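Local coordinates for protein Fe(2+) transporter FeoB (PDB 2WJI) that probably transports ferrous iron across the cell membrane in a GTP-driven manner, the part described here being its N-terminal guanine-nucleotide-binding G-domain, at residues T18-N21 with G25-V28; E42-Y47 with K51-D56; V142-A147 with E153-A158. All coordinates share one frame; numbering follows the deposited sequence.

How the interactions relate
The three contacts lie in one G-domain, and helix 16-24, which carries one side of interaction 1, also touches the other two. Interactions 1 and 2 have centres about 11 Å apart and meet where the Phe20 ring rests on the hairpin, CZ of Phe20 being 3.6 Å from N of Gly43. Interaction 3, centred about 14 Å from each of the others, meets interaction 1 where CG2 of Ile19 lies 3.9 Å from CD2 of Leu155. Strand 42-47 reaches helix 152-162 through CE1 of Phe45, 3.6 Å from CG of Lys156. Interactions 1 and 3 both touch the nucleotide analogue: Thr18 holds its alpha-phosphate, and residues 145-147 meet the guanine.

Interaction 1: residues T18-N21 with G25-V28; sequences TIFN and GENV. With GNP (phosphoaminophosphonic acid-guanylate ester), chain C.
Asn21 ND2 donates to the carbonyl oxygen Glu26 O at 2.6 Å, a short and nearly straight bond with 168° at the hydrogen. This is the far end of the helix that follows the P-loop in a G-domain, and the bond ties its last turns to the chain that turns back beside it. Glu26 O lies in the plane of the Asn21 amide, but the amide nitrogen approaches that carbonyl tilted out of the carbonyl's own plane. CA of Asn21 adds a CH contact to the same oxygen at 3.4 Å. With CG roughly anti to the backbone nitrogen (chi1 158°), the amide of Asn21 swings out from the helix, and asparagine's short side chain carries an N-H donor that reaches the carbonyl beside it.

Gly25 N completes the helical bonding, reaching Asn21 O at 2.7 Å. Gly25 itself has left helical geometry with a positive phi of 78°, a conformation that favours glycine, and Glu26 then finds its backbone N held by OG1 of Thr24. Asn21, Thr24 and Gly25 all belong to magnesium-binding sites of this domain.

One residue earlier on the helix, CE2 of Phe20 lies 3.7 Å from CB of Glu26, an oblique approach. The Asn27 amide also nears this ring, while its OD1 accepts from the backbone N of Lys40, which ties Asn27 to the chain there. At the nucleotide end, Thr18 N donates to O1A, an alpha-phosphate oxygen of GNP, at 3.0 Å; the threonine hydroxyl, set beside that N by its first torsion, adds a second hydrogen bond, OG1 of Thr18 to O1A at 2.8 Å.

Interaction 2: residues E42-Y47 with K51-D56; sequences EGEFEY and KFKVVD
The rings of Phe45 and Phe52 lie almost parallel, planes 8° apart, yet slid so far that they barely overlap, with centroids 5.1 Å from each other. What covers one face of Phe45 is instead the methylene of its partner: CB of Phe52 stands 3.8 Å from the centroid of the Phe45 ring, a CH-pi contact close to the ring normal. CG of Phe45 sits between its backbone N and carbonyl carbon (chi1 64°), which lays the ring across the neighbouring strand, and there CE2 of Phe45 also meets CG2 of Val54 at 3.8 Å. The edge of the Phe52 ring receives the carbonyl oxygens of Phe45 and Tyr47, near the ring plane.

The backbone is an antiparallel beta hairpin. Gly43 with Val54 and Phe45 with Phe52 are hydrogen-bonded pairs, each closed by two bonds; Phe52 N to Phe45 O measures 2.8 Å. Charged side chains suit the opposite, more exposed face. Across it, a diagonal salt bridge places NZ of Lys51 3.3 Å from OE1 of Glu44, with a weak hydrogen bond from the same NZ to OE2. The bend at chi3 turns CE and NZ of Lys51 across the carboxylate of Glu44.

Strand 42-47 is the outer edge of the sheet within this chain, and strand 50-56 continues the sheet through backbone bonds to strand 3-9. On the aromatic face, Phe45 and Phe52 pack on helix 152-162, Phe52 also meets the ring of Tyr4, and Val54 faces Phe20 of helix 16-24.

Interaction 3: residues V142-A147 with E153-A158; sequences VPLSAA and EELKKA. Unlike the reference sequence in segment 153-158: Glu154 (reference Asp). With GNP (phosphoaminophosphonic acid-guanylate ester), chain C.
Val142 turns both methyls to helix 152-162. CG2 of Val142 presses on CB of Ala158 at 3.5 Å, tighter than usual for two carbons, while CG1 of Val142 lies 3.9 Å from the backbone N of Leu155. A branched valine can touch two helical turns at once, and the small alanine lets the strand come this near. Further along, the Leu144 and Leu155 side chains cross, CD1 of Leu144 to CD2 of Leu155 being 4.2 Å. CG of Leu155 is anti to its backbone nitrogen (chi1 -177°), which carries its branched end in among apolar side chains.

Around this first shell, Val142 and Leu144 bond through their backbones to strand 111-116, so strand 141-143 is held as the sheet's outermost member at this side. Leu155 also rests on Ile19, and Leu144 on Asn116. The chain from Leu144 then leads into Ser145, Ala146 and Ala147, the G5 segment of the nucleotide site. Ala146 N lies close to O6 of GNP, at 2.9 Å, but its hydrogen bond goes to OD1 of Asn116; Ala147 N gives O6 a weak but straight hydrogen bond at 3.4 Å. Ala147 CB lies 3.6 Å from C5 of the base. Ser145 OG makes a weak bond to Asp119 N.

Release of nucleotide rearranges G5, a change that may inform the transmembrane region. Segment 142-147 meets helix 152-162 through apolar side chains, chiefly Val142 and Leu144 against Leu155 and Ala158. Such non-directional packing could let residues 145-147 shift against the helix without breaking a bond between these two segments, consistent with that rearrangement.

Interaction 1: residues T18-N21 with G25-V28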
loop_
_atom_site.group_PDB
_atom_site.type_symbol
_atom_site.label_atom_id
_atom_site.label_comp_id
_atom_site.label_asym_id
_atom_site.label_seq_id
_atom_site.Cartn_x
_atom_site.Cartn_y
_atom_site.Cartn_z
ATOM N N THR A 18 1.797 -3.337 -9.577
ATOM C CA THR A 18 2.966 -2.577 -10.026
ATOM C C THR A 18 3.944 -2.375 -8.866
ATOM O O THR A 18 5.156 -2.567 -9.006
ATOM C CB THR A 18 2.553 -1.205 -10.604
ATOM O OG1 THR A 18 1.681 -1.396 -11.723
ATOM C CG2 THR A 18 3.778 -0.408 -11.062
ATOM N N ILE A 19 3.407 -1.999 -7.712
ATOM C CA ILE A 19 4.226 -1.812 -6.524
ATOM C C ILE A 19 4.738 -3.145 -5.973
ATOM O O ILE A 19 5.895 -3.243 -5.578
ATOM C CB ILE A 19 3.479 -0.992 -5.455
ATOM C CG1 ILE A 19 3.423 0.472 -5.901
ATOM C CG2 ILE A 19 4.147 -1.138 -4.088
ATOM C CD1 ILE A 19 2.362 1.306 -5.209
ATOM N N PHE A 20 3.890 -4.171 -5.973
ATOM C CA PHE A 20 4.312 -5.502 -5.542
ATOM C C PHE A 20 5.509 -6.004 -6.361
ATOM O O PHE A 20 6.519 -6.416 -5.785
ATOM C CB PHE A 20 3.146 -6.496 -5.609
ATOM C CG PHE A 20 3.490 -7.875 -5.129
ATOM C CD1 PHE A 20 3.414 -8.196 -3.779
ATOM C CD2 PHE A 20 3.872 -8.861 -6.025
ATOM C CE1 PHE A 20 3.722 -9.472 -3.337
ATOM C CE2 PHE A 20 4.189 -10.135 -5.586
ATOM C CZ PHE A 20 4.108 -10.442 -4.239
ATOM N N ASN A 21 5.410 -5.964 -7.692
ATOM C CA ASN A 21 6.551 -6.331 -8.543
ATOM C C ASN A 21 7.788 -5.492 -8.255
ATOM O O ASN A 21 8.894 -6.015 -8.147
ATOM C CB ASN A 21 6.216 -6.190 -10.035
ATOM C CG ASN A 21 7.478 -6.044 -10.905
ATOM O OD1 ASN A 21 7.826 -4.941 -11.338
ATOM N ND2 ASN A 21 8.170 -7.154 -11.144
ATOM N N GLY A 25 10.261 -7.952 -6.912
ATOM C CA GLY A 25 10.846 -8.465 -8.139
ATOM C C GLY A 25 10.050 -9.610 -8.744
ATOM O O GLY A 25 10.503 -10.261 -9.688
ATOM N N GLU A 26 8.863 -9.860 -8.196
ATOM C CA GLU A 26 7.991 -10.917 -8.699
ATOM C C GLU A 26 7.194 -10.442 -9.912
ATOM O O GLU A 26 7.075 -9.237 -10.153
ATOM C CB GLU A 26 7.029 -11.390 -7.600
ATOM C CG GLU A 26 7.714 -11.966 -6.367
ATOM C CD GLU A 26 8.357 -13.311 -6.636
ATOM O OE1 GLU A 26 7.940 -13.987 -7.602
ATOM O OE2 GLU A 26 9.275 -13.697 -5.882
ATOM N N ASN A 27 6.648 -11.397 -10.663
ATOM C CA ASN A 27 5.812 -11.099 -11.824
ATOM C C ASN A 27 6.435 -10.028 -12.714
ATOM O O ASN A 27 5.890 -8.930 -12.843
ATOM C CB ASN A 27 4.418 -10.658 -11.370
ATOM C CG ASN A 27 3.815 -11.598 -10.340
ATOM O OD1 ASN A 27 3.842 -12.819 -10.502
ATOM N ND2 ASN A 27 3.266 -11.030 -9.273
ATOM N N VAL A 28 7.571 -10.357 -13.323
ATOM C CA VAL A 28 8.353 -9.401 -14.110
ATOM C C VAL A 28 7.584 -8.727 -15.253
ATOM O O VAL A 28 8.045 -7.734 -15.819
ATOM C CB VAL A 28 9.636 -10.053 -14.666
ATOM C CG1 VAL A 28 10.723 -10.085 -13.598
ATOM C CG2 VAL A 28 9.334 -11.449 -15.169
HETATM P PG GNP C . -6.240 -4.525 -9.372
HETATM O O1G GNP C . -5.454 -5.670 -8.817
HETATM O O2G GNP C . -7.177 -3.888 -8.362
HETATM O O3G GNP C . -6.938 -5.161 -10.549
HETATM N N3B GNP C . -5.261 -3.387 -9.939
HETATM P PB GNP C . -3.866 -2.897 -9.322
HETATM O O1B GNP C . -4.118 -2.112 -8.098
HETATM O O2B GNP C . -3.001 -4.065 -9.158
HETATM O O3A GNP C . -3.195 -1.953 -10.334
HETATM P PA GNP C . -2.022 -2.276 -11.291
HETATM O O1A GNP C . -0.742 -2.173 -10.542
HETATM O O2A GNP C . -2.248 -3.531 -12.042
HETATM O "O5'" GNP C . -2.025 -1.100 -12.325
HETATM C "C5'" GNP C . -3.255 -0.491 -12.696
HETATM C "C4'" GNP C . -3.012 0.526 -13.795
HETATM O "O4'" GNP C . -2.442 1.745 -13.249
HETATM C "C3'" GNP C . -2.058 0.063 -14.892
HETATM O "O3'" GNP C . -2.460 0.627 -16.133
HETATM C "C2'" GNP C . -0.742 0.669 -14.451
HETATM O "O2'" GNP C . 0.122 0.904 -15.542
HETATM C "C1'" GNP C . -1.220 2.002 -13.897
HETATM N N9 GNP C . -0.258 2.561 -12.963
HETATM C C8 GNP C . 0.346 1.909 -11.913
HETATM N N7 GNP C . 1.182 2.670 -11.259
HETATM C C5 GNP C . 1.139 3.894 -11.926
HETATM C C6 GNP C . 1.831 5.105 -11.678
HETATM O O6 GNP C . 2.660 5.347 -10.785
HETATM N N1 GNP C . 1.496 6.104 -12.596
HETATM C C2 GNP C . 0.599 5.951 -13.630
HETATM N N2 GNP C . 0.403 7.026 -14.415
HETATM N N3 GNP C . -0.059 4.821 -13.868
HETATM C C4 GNP C . 0.259 3.839 -12.984
#

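Interaction 2: residues E42-Y47 with K51-D56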
loop_
_atom_site.group_PDB
_atom_site.type_symbol
_atom_site.label_atom_id
_atom_site.label_comp_id
_atom_site.label_asym_id
_atom_site.label_seq_id
_atom_site.Cartn_x
_atom_site.Cartn_y
_atom_site.Cartn_z
ATOM N N GLU A 42 2.312 -13.319 -3.113
ATOM C CA GLU A 42 3.223 -13.331 -1.973
ATOM C C GLU A 42 4.674 -13.267 -2.423
ATOM O O GLU A 42 5.053 -13.886 -3.418
ATOM C CB GLU A 42 2.997 -14.566 -1.103
ATOM C CG GLU A 42 1.887 -14.393 -0.086
ATOM C CD GLU A 42 1.606 -15.659 0.701
ATOM O OE1 GLU A 42 1.013 -16.597 0.123
ATOM O OE2 GLU A 42 1.962 -15.710 1.899
ATOM N N GLY A 43 5.483 -12.521 -1.678
ATOM C CA GLY A 43 6.889 -12.360 -1.997
ATOM C C GLY A 43 7.605 -11.692 -0.845
ATOM O O GLY A 43 7.065 -11.613 0.256
ATOM N N GLU A 44 8.815 -11.204 -1.091
ATOM C CA GLU A 44 9.570 -10.523 -0.050
ATOM C C GLU A 44 10.669 -9.643 -0.635
ATOM O O GLU A 44 11.081 -9.824 -1.783
ATOM C CB GLU A 44 10.173 -11.544 0.929
ATOM C CG GLU A 44 11.160 -12.511 0.288
ATOM C CD GLU A 44 11.754 -13.520 1.269
ATOM O OE1 GLU A 44 12.979 -13.746 1.214
ATOM O OE2 GLU A 44 11.004 -14.089 2.089
ATOM N N PHE A 45 11.119 -8.672 0.158
ATOM C CA PHE A 45 12.350 -7.944 -0.121
ATOM C C PHE A 45 13.144 -7.783 1.165
ATOM O O PHE A 45 12.618 -7.961 2.262
ATOM C CB PHE A 45 12.072 -6.572 -0.735
ATOM C CG PHE A 45 11.331 -5.632 0.174
ATOM C CD1 PHE A 45 12.020 -4.748 0.985
ATOM C CD2 PHE A 45 9.942 -5.619 0.203
ATOM C CE1 PHE A 45 11.342 -3.876 1.816
ATOM C CE2 PHE A 45 9.261 -4.747 1.027
ATOM C CZ PHE A 45 9.968 -3.876 1.840
ATOM N N GLU A 46 14.416 -7.441 1.014
ATOM C CA GLU A 46 15.316 -7.245 2.136
ATOM C C GLU A 46 15.634 -5.755 2.189
ATOM O O GLU A 46 15.799 -5.128 1.156
ATOM C CB GLU A 46 16.594 -8.036 1.869
ATOM C CG GLU A 46 17.335 -8.516 3.089
ATOM C CD GLU A 46 18.166 -9.748 2.783
ATOM O OE1 GLU A 46 17.575 -10.841 2.613
ATOM O OE2 GLU A 46 19.407 -9.618 2.706
ATOM N N TYR A 47 15.691 -5.176 3.382
ATOM C CA TYR A 47 16.126 -3.788 3.510
ATOM C C TYR A 47 16.855 -3.547 4.833
ATOM O O TYR A 47 16.338 -3.849 5.901
ATOM C CB TYR A 47 14.953 -2.813 3.364
ATOM C CG TYR A 47 15.387 -1.365 3.473
ATOM C CD1 TYR A 47 15.916 -0.693 2.379
ATOM C CD2 TYR A 47 15.271 -0.675 4.671
ATOM C CE1 TYR A 47 16.318 0.630 2.474
ATOM C CE2 TYR A 47 15.670 0.645 4.778
ATOM C CZ TYR A 47 16.192 1.293 3.678
ATOM O OH TYR A 47 16.591 2.604 3.786
ATOM N N LYS A 51 14.121 -8.637 6.766
ATOM C CA LYS A 51 13.327 -9.225 5.707
ATOM C C LYS A 51 11.862 -8.815 5.839
ATOM O O LYS A 51 11.312 -8.797 6.934
ATOM C CB LYS A 51 13.474 -10.747 5.701
ATOM C CG LYS A 51 12.614 -11.431 4.652
ATOM C CD LYS A 51 12.507 -12.929 4.899
ATOM C CE LYS A 51 13.747 -13.667 4.409
ATOM N NZ LYS A 51 13.483 -15.125 4.219
ATOM N N PHE A 52 11.251 -8.467 4.711
ATOM C CA PHE A 52 9.872 -8.004 4.683
ATOM C C PHE A 52 9.052 -8.876 3.740
ATOM O O PHE A 52 9.242 -8.840 2.524
ATOM C CB PHE A 52 9.821 -6.524 4.275
ATOM C CG PHE A 52 10.571 -5.617 5.216
ATOM C CD1 PHE A 52 9.895 -4.885 6.181
ATOM C CD2 PHE A 52 11.958 -5.535 5.168
ATOM C CE1 PHE A 52 10.588 -4.057 7.061
ATOM C CE2 PHE A 52 12.660 -4.713 6.050
ATOM C CZ PHE A 52 11.971 -3.974 6.996
ATOM N N LYS A 53 8.169 -9.688 4.315
ATOM C CA LYS A 53 7.292 -10.552 3.545
ATOM C C LYS A 53 6.050 -9.762 3.137
ATOM O O LYS A 53 5.382 -9.151 3.972
ATOM C CB LYS A 53 6.908 -11.795 4.361
ATOM C CG LYS A 53 8.110 -12.636 4.795
ATOM C CD LYS A 53 7.733 -13.640 5.884
ATOM C CE LYS A 53 8.957 -14.391 6.401
ATOM N NZ LYS A 53 8.597 -15.387 7.448
ATOM N N VAL A 54 5.747 -9.778 1.845
ATOM C CA VAL A 54 4.689 -8.938 1.301
ATOM C C VAL A 54 3.544 -9.779 0.751
ATOM O O VAL A 54 3.763 -10.751 0.019
ATOM C CB VAL A 54 5.220 -8.018 0.190
ATOM C CG1 VAL A 54 4.128 -7.060 -0.289
ATOM C CG2 VAL A 54 6.449 -7.242 0.667
ATOM N N VAL A 55 2.322 -9.401 1.114
ATOM C CA VAL A 55 1.131 -10.009 0.540
ATOM C C VAL A 55 0.267 -8.933 -0.113
ATOM O O VAL A 55 0.030 -7.872 0.475
ATOM C CB VAL A 55 0.309 -10.782 1.594
ATOM C CG1 VAL A 55 -0.168 -9.845 2.682
ATOM C CG2 VAL A 55 -0.871 -11.480 0.942
ATOM N N ASP A 56 -0.186 -9.216 -1.332
ATOM C CA ASP A 56 -0.980 -8.287 -2.119
ATOM C C ASP A 56 -2.436 -8.715 -1.974
ATOM O O ASP A 56 -2.829 -9.764 -2.484
ATOM C CB ASP A 56 -0.542 -8.362 -3.581
ATOM C CG ASP A 56 -1.063 -7.198 -4.424
ATOM O OD1 ASP A 56 -1.807 -6.348 -3.894
ATOM O OD2 ASP A 56 -0.718 -7.134 -5.629
#

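Interaction 3: residues V142-A147 with E153-A158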
loop_
_atom_site.group_PDB
_atom_site.type_symbol
_atom_site.label_atom_id
_atom_site.label_comp_id
_atom_site.label_asym_id
_atom_site.label_seq_id
_atom_site.Cartn_x
_atom_site.Cartn_y
_atom_site.Cartn_z
ATOM N N VAL A 142 3.901 8.320 1.720
ATOM C CA VAL A 142 5.019 8.199 0.789
ATOM C C VAL A 142 4.575 8.469 -0.640
ATOM O O VAL A 142 3.843 7.675 -1.222
ATOM C CB VAL A 142 5.642 6.790 0.843
ATOM C CG1 VAL A 142 6.873 6.723 -0.048
ATOM C CG2 VAL A 142 5.988 6.416 2.271
ATOM N N PRO A 143 5.022 9.593 -1.218
ATOM C CA PRO A 143 4.661 9.907 -2.606
ATOM C C PRO A 143 5.471 9.071 -3.590
ATOM O O PRO A 143 6.686 9.000 -3.474
ATOM C CB PRO A 143 5.045 11.387 -2.747
ATOM C CG PRO A 143 5.308 11.884 -1.352
ATOM C CD PRO A 143 5.741 10.696 -0.562
ATOM N N LEU A 144 4.822 8.446 -4.561
ATOM C CA LEU A 144 5.590 7.713 -5.557
ATOM C C LEU A 144 4.916 7.615 -6.916
ATOM O O LEU A 144 3.744 7.955 -7.071
ATOM C CB LEU A 144 5.966 6.323 -5.041
ATOM C CG LEU A 144 4.878 5.293 -4.749
ATOM C CD1 LEU A 144 5.490 3.912 -4.665
ATOM C CD2 LEU A 144 4.128 5.628 -3.467
ATOM N N SER A 145 5.682 7.162 -7.900
ATOM C CA SER A 145 5.138 6.831 -9.209
ATOM C C SER A 145 5.696 5.469 -9.586
ATOM O O SER A 145 6.773 5.375 -10.185
ATOM C CB SER A 145 5.527 7.880 -10.250
ATOM O OG SER A 145 5.119 9.174 -9.840
ATOM N N ALA A 146 4.960 4.423 -9.235
ATOM C CA ALA A 146 5.474 3.060 -9.296
ATOM C C ALA A 146 5.756 2.544 -10.703
ATOM O O ALA A 146 6.675 1.737 -10.901
ATOM C CB ALA A 146 4.538 2.114 -8.568
ATOM N N ALA A 147 4.971 2.998 -11.674
ATOM C CA ALA A 147 5.185 2.595 -13.058
ATOM C C ALA A 147 6.474 3.206 -13.620
ATOM O O ALA A 147 7.049 2.685 -14.578
ATOM C CB ALA A 147 3.991 2.975 -13.920
ATOM N N GLU A 153 12.438 3.035 -3.265
ATOM C CA GLU A 153 13.362 2.906 -2.140
ATOM C C GLU A 153 12.857 3.722 -0.961
ATOM O O GLU A 153 13.052 3.335 0.185
ATOM C CB GLU A 153 14.813 3.300 -2.495
ATOM C CG GLU A 153 15.722 3.337 -1.249
ATOM C CD GLU A 153 17.227 3.449 -1.537
ATOM O OE1 GLU A 153 17.645 4.153 -2.486
ATOM O OE2 GLU A 153 18.002 2.848 -0.765
ATOM N N GLU A 154 12.211 4.853 -1.238
ATOM C CA GLU A 154 11.600 5.627 -0.159
ATOM C C GLU A 154 10.552 4.785 0.546
ATOM O O GLU A 154 10.472 4.786 1.774
ATOM C CB GLU A 154 10.971 6.925 -0.669
ATOM C CG GLU A 154 11.990 8.026 -0.891
ATOM C CD GLU A 154 12.870 7.717 -2.066
ATOM O OE1 GLU A 154 14.110 7.694 -1.907
ATOM O OE2 GLU A 154 12.307 7.478 -3.155
ATOM N N LEU A 155 9.760 4.058 -0.237
ATOM C CA LEU A 155 8.728 3.183 0.318
ATOM C C LEU A 155 9.356 2.095 1.179
ATOM O O LEU A 155 8.894 1.854 2.290
ATOM C CB LEU A 155 7.863 2.558 -0.782
ATOM C CG LEU A 155 6.694 1.664 -0.319
ATOM C CD1 LEU A 155 5.825 2.378 0.708
ATOM C CD2 LEU A 155 5.847 1.209 -1.511
ATOM N N LYS A 156 10.410 1.448 0.682
ATOM C CA LYS A 156 11.102 0.429 1.478
ATOM C C LYS A 156 11.610 1.012 2.791
ATOM O O LYS A 156 11.604 0.353 3.831
ATOM C CB LYS A 156 12.270 -0.182 0.709
ATOM C CG LYS A 156 11.865 -1.117 -0.418
ATOM C CD LYS A 156 13.107 -1.574 -1.172
ATOM C CE LYS A 156 12.795 -2.681 -2.159
ATOM N NZ LYS A 156 14.014 -3.045 -2.939
ATOM N N LYS A 157 12.050 2.260 2.742
ATOM C CA LYS A 157 12.603 2.891 3.927
ATOM C C LYS A 157 11.505 3.249 4.916
ATOM O O LYS A 157 11.646 3.013 6.119
ATOM C CB LYS A 157 13.424 4.129 3.557
ATOM C CG LYS A 157 13.909 4.937 4.747
ATOM C CD LYS A 157 14.897 6.012 4.309
ATOM C CE LYS A 157 14.869 7.211 5.246
ATOM N NZ LYS A 157 15.404 6.897 6.599
ATOM N N ALA A 158 10.421 3.826 4.408
ATOM C CA ALA A 158 9.296 4.198 5.245
ATOM C C ALA A 158 8.714 2.964 5.900
ATOM O O ALA A 158 8.360 2.992 7.078
ATOM C CB ALA A 158 8.234 4.914 4.430
HETATM P PG GNP C . -6.240 -4.525 -9.372
HETATM O O1G GNP C . -5.454 -5.670 -8.817
HETATM O O2G GNP C . -7.177 -3.888 -8.362
HETATM O O3G GNP C . -6.938 -5.161 -10.549
HETATM N N3B GNP C . -5.261 -3.387 -9.939
HETATM P PB GNP C . -3.866 -2.897 -9.322
HETATM O O1B GNP C . -4.118 -2.112 -8.098
HETATM O O2B GNP C . -3.001 -4.065 -9.158
HETATM O O3A GNP C . -3.195 -1.953 -10.334
HETATM P PA GNP C . -2.022 -2.276 -11.291
HETATM O O1A GNP C . -0.742 -2.173 -10.542
HETATM O O2A GNP C . -2.248 -3.531 -12.042
HETATM O "O5'" GNP C . -2.025 -1.100 -12.325
HETATM C "C5'" GNP C . -3.255 -0.491 -12.696
HETATM C "C4'" GNP C . -3.012 0.526 -13.795
HETATM O "O4'" GNP C . -2.442 1.745 -13.249
HETATM C "C3'" GNP C . -2.058 0.063 -14.892
HETATM O "O3'" GNP C . -2.460 0.627 -16.133
HETATM C "C2'" GNP C . -0.742 0.669 -14.451
HETATM O "O2'" GNP C . 0.122 0.904 -15.542
HETATM C "C1'" GNP C . -1.220 2.002 -13.897
HETATM N N9 GNP C . -0.258 2.561 -12.963
HETATM C C8 GNP C . 0.346 1.909 -11.913
HETATM N N7 GNP C . 1.182 2.670 -11.259
HETATM C C5 GNP C . 1.139 3.894 -11.926
HETATM C C6 GNP C . 1.831 5.105 -11.678
HETATM O O6 GNP C . 2.660 5.347 -10.785
HETATM N N1 GNP C . 1.496 6.104 -12.596
HETATM C C2 GNP C . 0.599 5.951 -13.630
HETATM N N2 GNP C . 0.403 7.026 -14.415
HETATM N N3 GNP C . -0.059 4.821 -13.868
HETATM C C4 GNP C . 0.259 3.839 -12.984
#